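Local atomic coordinates of UPF0141 protein yjdB (Campylobacter jejuni subsp. jejuni HB93-13, PDB entry 4TN0), a protein that probably transfers phosphoethanolamine to cell-envelope targets, being the periplasmic domain of EptC, an enzyme required for polymyxin resistance and motility. Residues A[21-26]-A[219-224]. Residues are numbered along the deposited sequence; the frame is centred on the assembly and turned at random.
Sequences VLVVGE and SSLFYL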
# COMPACT_ATOMS: atom_id res chain seq x y z
N VAL A 21 3.57 -9.30 -4.05
CA VAL A 21 4.30 -8.23 -3.37
C VAL A 21 3.30 -7.15 -2.99
O VAL A 21 2.68 -6.52 -3.86
CB VAL A 21 5.45 -7.62 -4.23
CG1 VAL A 21 6.03 -6.39 -3.57
CG2 VAL A 21 6.58 -8.65 -4.49
N LEU A 22 3.08 -7.00 -1.68
CA LEU A 22 2.15 -6.01 -1.15
C LEU A 22 2.93 -4.80 -0.67
O LEU A 22 3.73 -4.89 0.26
CB LEU A 22 1.34 -6.58 0.01
CG LEU A 22 0.34 -5.68 0.71
CD1 LEU A 22 -0.79 -5.29 -0.24
CD2 LEU A 22 -0.21 -6.38 1.93
N VAL A 23 2.74 -3.66 -1.30
CA VAL A 23 3.47 -2.50 -0.82
C VAL A 23 2.56 -1.55 -0.04
O VAL A 23 1.63 -0.96 -0.61
CB VAL A 23 4.16 -1.74 -1.97
CG1 VAL A 23 4.93 -0.55 -1.41
CG2 VAL A 23 5.12 -2.67 -2.68
N VAL A 24 2.81 -1.45 1.26
CA VAL A 24 2.10 -0.51 2.13
C VAL A 24 2.80 0.85 2.15
O VAL A 24 3.89 1.02 2.71
CB VAL A 24 1.98 -1.04 3.58
CG1 VAL A 24 1.32 0.00 4.49
CG2 VAL A 24 1.25 -2.38 3.61
N GLY A 25 2.16 1.82 1.53
CA GLY A 25 2.71 3.15 1.43
C GLY A 25 2.54 4.02 2.67
O GLY A 25 2.23 3.54 3.77
N GLU A 26 2.79 5.30 2.49
CA GLU A 26 2.80 6.20 3.62
C GLU A 26 2.51 7.62 3.13
O GLU A 26 3.27 8.16 2.32
CB GLU A 26 4.15 6.12 4.36
CG GLU A 26 4.30 7.16 5.47
CD GLU A 26 3.33 6.92 6.60
OE1 GLU A 26 3.64 6.13 7.52
OE2 GLU A 26 2.22 7.50 6.54
N SER A 219 3.18 -13.59 -10.69
CA SER A 219 3.58 -12.50 -9.81
C SER A 219 2.60 -11.34 -9.86
O SER A 219 2.11 -10.95 -10.93
CB SER A 219 4.98 -12.01 -10.16
OG SER A 219 5.95 -13.03 -9.95
N SER A 220 2.32 -10.79 -8.69
CA SER A 220 1.49 -9.59 -8.61
C SER A 220 2.09 -8.55 -7.67
O SER A 220 2.72 -8.90 -6.65
CB SER A 220 0.09 -9.96 -8.16
OG SER A 220 -0.50 -10.85 -9.09
N LEU A 221 1.91 -7.28 -8.03
CA LEU A 221 2.19 -6.16 -7.14
C LEU A 221 0.90 -5.45 -6.76
O LEU A 221 0.10 -5.05 -7.63
CB LEU A 221 3.17 -5.18 -7.79
CG LEU A 221 3.28 -3.82 -7.10
CD1 LEU A 221 3.86 -3.96 -5.70
CD2 LEU A 221 4.15 -2.88 -7.93
N PHE A 222 0.67 -5.29 -5.45
CA PHE A 222 -0.41 -4.44 -4.99
C PHE A 222 0.15 -3.38 -4.05
O PHE A 222 0.83 -3.71 -3.05
CB PHE A 222 -1.52 -5.23 -4.29
CG PHE A 222 -2.75 -4.40 -4.02
CD1 PHE A 222 -3.39 -3.74 -5.06
CD2 PHE A 222 -3.25 -4.26 -2.74
CE1 PHE A 222 -4.50 -2.95 -4.82
CE2 PHE A 222 -4.35 -3.49 -2.50
CZ PHE A 222 -4.98 -2.83 -3.54
N TYR A 223 -0.08 -2.12 -4.42
CA TYR A 223 0.37 -0.96 -3.65
C TYR A 223 -0.80 -0.09 -3.21
O TYR A 223 -1.65 0.27 -4.03
CB TYR A 223 1.35 -0.12 -4.48
CG TYR A 223 1.50 1.33 -4.03
CD1 TYR A 223 0.86 2.36 -4.71
CD2 TYR A 223 2.29 1.68 -2.92
CE1 TYR A 223 0.99 3.68 -4.32
CE2 TYR A 223 2.41 3.02 -2.52
CZ TYR A 223 1.76 4.01 -3.23
OH TYR A 223 1.86 5.33 -2.86
N LEU A 224 -0.83 0.26 -1.92
CA LEU A 224 -1.79 1.27 -1.44
C LEU A 224 -1.19 2.08 -0.29
O LEU A 224 -0.31 1.62 0.43
CB LEU A 224 -3.11 0.64 -0.97
CG LEU A 224 -3.17 -0.23 0.28
CD1 LEU A 224 -4.63 -0.56 0.59
CD2 LEU A 224 -2.34 -1.51 0.16
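Val21 to Val24 lie in parallel register beside Leu221 to Leu224, the short strand axes running within 13° of parallel and approaching to 4.6 Å. Five backbone hydrogen bonds, all with N-H...O angles of at least 156°, form the ladder: the amides of Val21, Val23 and Gly25 donate to the carbonyls of Ser220, Phe222 and Leu224, while Phe222 N and Leu224 N return bonds to Val21 O and Val23 O. The last rung, Gly25 N to Leu224 O at 2.7 Å, extends the pairing one residue beyond strand 18-24, although its donor is tilted from the carbonyl plane. CA-H...O contacts supplement the ladder, for instance Leu221 CA to Val21 O at 3.3 Å.

Apolar contacts cover both faces. On one, chi1 of Val23 (-179°) splits its branches: CG1, beside the carbonyl carbon, lies 3.8 Å from Tyr223 CD2, and CG2, beside the backbone N, 3.5 Å from Leu221 CD1, which also meets Val21 CG1. Helix 186-211 covers this face through Ile207, Ile208 and Leu204, and Tyr223 OH is hydrogen-bonded to Tyr33 OH. On the other, Leu22 CD1 approaches the edge of the Phe222 ring near its plane, 3.7 Å from CD2, and reaches Leu224 CD2 at 4.1 Å.

Both strands are central in the mixed sheet of this alkaline phosphatase-like fold, between strands 146-152 and 252-259. Just past the pairing, Glu26 OE2 binds zinc together with Asp226, His227 and the phosphothreonine at Thr65. The chemistry thus implies a buried, backbone-bonded apolar platform whose C-terminal ends bring metal ligands from distant parts of the sequence together.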